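Long-range contact in proteasome protein (PDB 2P90), which is of unknown function but belongs to the PAC2 family, whose members include proteasome assembly chaperones, and may play a related role: residues B[60-72]-B[110-123]. Sequence-based numbering, arbitrary orientation.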
loop_
_atom_site.group_PDB
_atom_site.type_symbol
_atom_site.label_atom_id
_atom_site.label_comp_id
_atom_site.label_asym_id
_atom_site.label_seq_id
_atom_site.Cartn_x
_atom_site.Cartn_y
_atom_site.Cartn_z
ATOM N N SER B 60 -12.418 -13.161 16.442
ATOM C CA SER B 60 -11.913 -12.952 15.103
ATOM C C SER B 60 -12.013 -11.494 14.748
ATOM O O SER B 60 -13.065 -10.879 14.850
ATOM C CB SER B 60 -12.717 -13.741 14.079
ATOM O OG SER B 60 -12.335 -15.101 14.095
ATOM N N PHE B 61 -10.898 -10.940 14.326
ATOM C CA PHE B 61 -10.893 -9.600 13.801
ATOM C C PHE B 61 -11.467 -9.531 12.371
ATOM O O PHE B 61 -11.377 -10.503 11.570
ATOM C CB PHE B 61 -9.492 -9.019 13.918
ATOM C CG PHE B 61 -9.106 -8.685 15.342
ATOM C CD1 PHE B 61 -9.166 -7.374 15.799
ATOM C CD2 PHE B 61 -8.724 -9.694 16.243
ATOM C CE1 PHE B 61 -8.814 -7.045 17.136
ATOM C CE2 PHE B 61 -8.381 -9.385 17.582
ATOM C CZ PHE B 61 -8.427 -8.045 18.025
ATOM N N ASN B 62 -12.097 -8.392 12.093
ATOM C CA ASN B 62 -12.660 -8.096 10.781
ATOM C C ASN B 62 -11.600 -7.545 9.857
ATOM O O ASN B 62 -11.150 -6.406 10.020
ATOM C CB ASN B 62 -13.823 -7.093 10.894
ATOM C CG ASN B 62 -14.530 -6.841 9.538
ATOM O OD1 ASN B 62 -14.172 -7.419 8.497
ATOM N ND2 ASN B 62 -15.539 -6.015 9.559
ATOM N N ASN B 63 -11.206 -8.356 8.889
ATOM C CA ASN B 63 -10.249 -7.959 7.844
ATOM C C ASN B 63 -10.696 -6.787 6.932
ATOM O O ASN B 63 -9.872 -6.073 6.385
ATOM C CB ASN B 63 -9.904 -9.176 6.998
ATOM C CG ASN B 63 -8.935 -10.123 7.693
ATOM O OD1 ASN B 63 -8.560 -9.929 8.872
ATOM N ND2 ASN B 63 -8.468 -11.135 6.938
ATOM N N ASP B 64 -11.992 -6.569 6.793
ATOM C CA ASP B 64 -12.481 -5.414 6.024
ATOM C C ASP B 64 -12.115 -4.086 6.700
ATOM O O ASP B 64 -11.919 -3.073 6.012
ATOM C CB ASP B 64 -13.981 -5.512 5.766
ATOM C CG ASP B 64 -14.334 -6.516 4.648
ATOM O OD1 ASP B 64 -13.448 -7.077 3.952
ATOM O OD2 ASP B 64 -15.535 -6.733 4.433
ATOM N N GLU B 65 -11.982 -4.112 8.033
ATOM C CA GLU B 65 -11.563 -2.919 8.761
ATOM C C GLU B 65 -10.043 -2.756 8.774
ATOM O O GLU B 65 -9.573 -1.653 8.949
ATOM C CB GLU B 65 -12.099 -2.916 10.220
ATOM C CG GLU B 65 -13.637 -2.778 10.365
ATOM C CD GLU B 65 -14.204 -1.429 9.896
ATOM O OE1 GLU B 65 -13.628 -0.345 10.162
ATOM O OE2 GLU B 65 -15.263 -1.447 9.254
ATOM N N LEU B 66 -9.296 -3.846 8.551
ATOM C CA LEU B 66 -7.907 -3.961 8.990
ATOM C C LEU B 66 -6.876 -4.166 7.897
ATOM O O LEU B 66 -5.741 -3.735 8.057
ATOM C CB LEU B 66 -7.769 -5.019 10.105
ATOM C CG LEU B 66 -8.443 -4.646 11.463
ATOM C CD1 LEU B 66 -8.515 -5.846 12.440
ATOM C CD2 LEU B 66 -7.810 -3.432 12.161
ATOM N N ILE B 67 -7.297 -4.729 6.759
ATOM C CA ILE B 67 -6.380 -5.216 5.715
ATOM C C ILE B 67 -6.524 -4.447 4.374
ATOM O O ILE B 67 -7.650 -4.177 3.896
ATOM C CB ILE B 67 -6.639 -6.757 5.431
ATOM C CG1 ILE B 67 -6.470 -7.639 6.703
ATOM C CG2 ILE B 67 -5.869 -7.282 4.194
ATOM C CD1 ILE B 67 -5.085 -7.634 7.380
ATOM N N ASP B 68 -5.376 -4.122 3.779
ATOM C CA ASP B 68 -5.293 -3.702 2.379
ATOM C C ASP B 68 -5.125 -4.975 1.575
ATOM O O ASP B 68 -4.047 -5.524 1.486
ATOM C CB ASP B 68 -4.067 -2.786 2.146
ATOM C CG ASP B 68 -3.970 -2.281 0.685
ATOM O OD1 ASP B 68 -4.323 -3.029 -0.277
ATOM O OD2 ASP B 68 -3.527 -1.127 0.484
ATOM N N TYR B 69 -6.193 -5.439 0.941
ATOM C CA TYR B 69 -6.147 -6.780 0.349
ATOM C C TYR B 69 -5.305 -6.817 -0.917
ATOM O O TYR B 69 -4.808 -7.894 -1.292
ATOM C CB TYR B 69 -7.521 -7.276 0.008
ATOM C CG TYR B 69 -8.455 -7.576 1.141
ATOM C CD1 TYR B 69 -8.638 -8.889 1.589
ATOM C CD2 TYR B 69 -9.227 -6.559 1.721
ATOM C CE1 TYR B 69 -9.566 -9.182 2.594
ATOM C CE2 TYR B 69 -10.128 -6.839 2.719
ATOM C CZ TYR B 69 -10.299 -8.142 3.149
ATOM O OH TYR B 69 -11.242 -8.408 4.112
ATOM N N ARG B 70 -5.166 -5.674 -1.587
ATOM C CA ARG B 70 -4.294 -5.612 -2.755
ATOM C C ARG B 70 -2.809 -5.668 -2.379
ATOM O O ARG B 70 -1.982 -6.172 -3.167
ATOM C CB ARG B 70 -4.634 -4.474 -3.729
ATOM C CG ARG B 70 -5.840 -4.775 -4.620
ATOM C CD ARG B 70 -6.219 -3.582 -5.588
ATOM N NE ARG B 70 -5.408 -3.610 -6.791
ATOM C CZ ARG B 70 -4.362 -2.812 -7.059
ATOM N NH1 ARG B 70 -3.977 -1.835 -6.208
ATOM N NH2 ARG B 70 -3.687 -3.011 -8.201
ATOM N N SER B 71 -2.459 -5.201 -1.180
ATOM C CA SER B 71 -1.101 -5.517 -0.647
ATOM C C SER B 71 -0.916 -6.980 -0.227
ATOM O O SER B 71 0.148 -7.514 -0.437
ATOM C CB SER B 71 -0.679 -4.642 0.531
ATOM O OG SER B 71 -1.211 -3.353 0.415
ATOM N N ARG B 72 -1.916 -7.610 0.395
ATOM C CA ARG B 72 -1.748 -8.982 0.897
ATOM C C ARG B 72 -2.077 -10.080 -0.097
ATOM O O ARG B 72 -1.358 -11.080 -0.148
ATOM C CB ARG B 72 -2.579 -9.226 2.130
ATOM C CG ARG B 72 -2.474 -8.171 3.169
ATOM C CD ARG B 72 -1.021 -7.946 3.726
ATOM N NE ARG B 72 -1.226 -7.287 5.001
ATOM C CZ ARG B 72 -0.723 -7.626 6.170
ATOM N NH1 ARG B 72 0.146 -8.599 6.331
ATOM N NH2 ARG B 72 -1.086 -6.902 7.179
ATOM N N PRO B 110 -2.216 -11.825 10.322
ATOM C CA PRO B 110 -1.503 -10.686 9.703
ATOM C C PRO B 110 -1.465 -9.420 10.566
ATOM O O PRO B 110 -2.502 -9.056 11.171
ATOM C CB PRO B 110 -2.359 -10.400 8.469
ATOM C CG PRO B 110 -3.744 -10.912 8.852
ATOM C CD PRO B 110 -3.444 -12.162 9.570
ATOM N N GLU B 111 -0.308 -8.749 10.615
ATOM C CA GLU B 111 -0.271 -7.394 11.176
ATOM C C GLU B 111 -1.289 -6.553 10.384
ATOM O O GLU B 111 -1.201 -6.527 9.165
ATOM C CB GLU B 111 1.127 -6.770 11.013
ATOM C CG GLU B 111 1.164 -5.283 11.318
ATOM C CD GLU B 111 2.516 -4.628 11.114
ATOM O OE1 GLU B 111 3.165 -4.840 10.053
ATOM O OE2 GLU B 111 2.921 -3.867 12.031
ATOM N N PRO B 112 -2.255 -5.864 11.045
ATOM C CA PRO B 112 -3.168 -4.970 10.256
ATOM C C PRO B 112 -2.456 -3.919 9.409
ATOM O O PRO B 112 -1.458 -3.347 9.870
ATOM C CB PRO B 112 -3.986 -4.261 11.346
ATOM C CG PRO B 112 -4.024 -5.304 12.477
ATOM C CD PRO B 112 -2.619 -5.905 12.478
ATOM N N ASP B 113 -2.957 -3.653 8.198
ATOM C CA ASP B 113 -2.474 -2.505 7.411
ATOM C C ASP B 113 -3.097 -1.192 7.961
ATOM O O ASP B 113 -2.480 -0.130 7.900
ATOM C CB ASP B 113 -2.854 -2.626 5.934
ATOM C CG ASP B 113 -2.251 -3.806 5.249
ATOM O OD1 ASP B 113 -1.055 -3.748 4.831
ATOM O OD2 ASP B 113 -2.996 -4.793 5.039
ATOM N N LEU B 114 -4.320 -1.293 8.506
ATOM C CA LEU B 114 -5.148 -0.132 8.807
ATOM C C LEU B 114 -5.573 -0.067 10.276
ATOM O O LEU B 114 -5.571 -1.086 10.999
ATOM C CB LEU B 114 -6.417 -0.161 7.911
ATOM C CG LEU B 114 -6.263 -0.560 6.413
ATOM C CD1 LEU B 114 -7.594 -0.722 5.750
ATOM C CD2 LEU B 114 -5.368 0.416 5.598
ATOM N N ARG B 115 -5.971 1.144 10.690
ATOM C CA ARG B 115 -6.621 1.364 11.981
ATOM C C ARG B 115 -5.805 0.885 13.218
ATOM O O ARG B 115 -6.393 0.257 14.141
ATOM C CB ARG B 115 -7.991 0.671 12.008
ATOM C CG ARG B 115 -9.034 1.203 11.019
ATOM C CD ARG B 115 -10.406 1.233 11.733
ATOM N NE ARG B 115 -11.250 2.085 10.970
ATOM C CZ ARG B 115 -11.654 3.300 11.279
ATOM N NH1 ARG B 115 -11.430 3.874 12.436
ATOM N NH2 ARG B 115 -12.320 3.936 10.365
ATOM N N TRP B 116 -4.504 1.185 13.254
ATOM C CA TRP B 116 -3.672 0.793 14.395
ATOM C C TRP B 116 -4.202 1.294 15.779
ATOM O O TRP B 116 -4.111 0.562 16.754
ATOM C CB TRP B 116 -2.226 1.202 14.176
ATOM C CG TRP B 116 -1.465 0.347 13.173
ATOM C CD1 TRP B 116 -1.957 -0.691 12.371
ATOM C CD2 TRP B 116 -0.093 0.477 12.843
ATOM N NE1 TRP B 116 -0.949 -1.196 11.576
ATOM C CE2 TRP B 116 0.201 -0.498 11.843
ATOM C CE3 TRP B 116 0.925 1.336 13.272
ATOM C CZ2 TRP B 116 1.477 -0.640 11.295
ATOM C CZ3 TRP B 116 2.199 1.203 12.701
ATOM C CH2 TRP B 116 2.456 0.230 11.734
ATOM N N GLY B 117 -4.783 2.508 15.822
ATOM C CA GLY B 117 -5.445 3.060 16.991
ATOM C C GLY B 117 -6.619 2.232 17.485
ATOM O O GLY B 117 -6.612 1.783 18.615
ATOM N N ASP B 118 -7.638 2.022 16.645
ATOM C CA ASP B 118 -8.757 1.161 17.022
ATOM C C ASP B 118 -8.306 -0.263 17.331
ATOM O O ASP B 118 -8.834 -0.886 18.240
ATOM C CB ASP B 118 -9.842 1.138 15.950
ATOM C CG ASP B 118 -10.457 2.534 15.677
ATOM O OD1 ASP B 118 -10.403 3.418 16.553
ATOM O OD2 ASP B 118 -10.995 2.745 14.567
ATOM N N PHE B 119 -7.321 -0.761 16.588
ATOM C CA PHE B 119 -6.818 -2.125 16.772
ATOM C C PHE B 119 -6.118 -2.327 18.117
ATOM O O PHE B 119 -6.397 -3.288 18.832
ATOM C CB PHE B 119 -5.872 -2.531 15.621
ATOM C CG PHE B 119 -5.259 -3.877 15.808
ATOM C CD1 PHE B 119 -6.030 -5.032 15.659
ATOM C CD2 PHE B 119 -3.896 -4.006 16.144
ATOM C CE1 PHE B 119 -5.461 -6.298 15.859
ATOM C CE2 PHE B 119 -3.329 -5.258 16.362
ATOM C CZ PHE B 119 -4.097 -6.405 16.214
ATOM N N SER B 120 -5.188 -1.444 18.445
ATOM C CA SER B 120 -4.491 -1.567 19.702
ATOM C C SER B 120 -5.466 -1.327 20.875
ATOM O O SER B 120 -5.413 -2.043 21.864
ATOM C CB SER B 120 -3.311 -0.629 19.709
ATOM O OG SER B 120 -3.796 0.663 19.836
ATOM N N ASN B 121 -6.416 -0.401 20.735
ATOM C CA ASN B 121 -7.499 -0.304 21.707
ATOM C C ASN B 121 -8.391 -1.544 21.846
ATOM O O ASN B 121 -8.761 -1.883 22.937
ATOM C CB ASN B 121 -8.315 0.969 21.512
ATOM C CG ASN B 121 -7.544 2.212 21.960
ATOM O OD1 ASN B 121 -7.216 2.357 23.134
ATOM N ND2 ASN B 121 -7.253 3.104 21.032
ATOM N N ALA B 122 -8.743 -2.200 20.743
ATOM C CA ALA B 122 -9.546 -3.405 20.791
ATOM C C ALA B 122 -8.773 -4.530 21.490
ATOM O O ALA B 122 -9.354 -5.351 22.243
ATOM C CB ALA B 122 -9.945 -3.834 19.374
ATOM N N VAL B 123 -7.460 -4.566 21.238
ATOM C CA VAL B 123 -6.636 -5.569 21.873
ATOM C C VAL B 123 -6.516 -5.345 23.397
ATOM O O VAL B 123 -6.598 -6.314 24.176
ATOM C CB VAL B 123 -5.276 -5.814 21.174
ATOM C CG1 VAL B 123 -4.462 -6.806 22.002
ATOM C CG2 VAL B 123 -5.514 -6.407 19.791
HETATM O O HOH W 1 -13.027 1.238 8.280
HETATM O O HOH W 2 -0.289 -1.765 3.205
#
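At the subunit interface of this trimeric PAC2-family protein, the turn after strand 54-61 packs against the loop leading into helix 116-129, and L66 and D113 carry the polar join. L66 O accepts from L114 N at 2.9 Å, with a weaker bond from D113 N. D113 returns the favour: its OD2 takes D68 N (2.8 Å) and R72 NE (3.1 Å) from opposite faces of the carboxylate. A carboxylate suits this place because one oxygen can serve both a backbone N-H just ahead of helix 69-72 and a cation. R72 has the length to reach it, and the bend at chi2 brings NE alongside D113 OD2, which lies at the guanidinium edge, though the outer end of this group is less certainly placed.

Behind this polar join the packing is apolar. L66, branched and apolar, packs CD2 against P112 CB (4.0 Å) and F119 CB while its backbone O carries the bonds, and I67 CD1 sits on P110 CG. The edge of F119 meets the face of F61 in an offset edge-to-face pair, ring centroids 5.2 Å apart and planes at 60°. An aromatic ring suits position 119 because its two faces also serve: chi1 of 176° swings it off the helix between P112 CG, centred over one face, and V123 CG2 over the other.

At the other end of the contact, E65 OE1 pairs with R115 NE at 3.5 Å by charge alone, and a water donates to E65 OE1 but takes only a weak bond from R115 NE. R115 NH1 forms a salt bridge with D118 OD2. Across the interface, E65 OE2 bridges to R115 NH2 of the second subunit; R115 NH2 and D113 OD1 bridge to E65 OE2 and R70 NH1 of the third. D113 and E65 thus each use one oxygen within the chain and the other across the interface, consistent with turn and loop being positioned together with the subunit contacts.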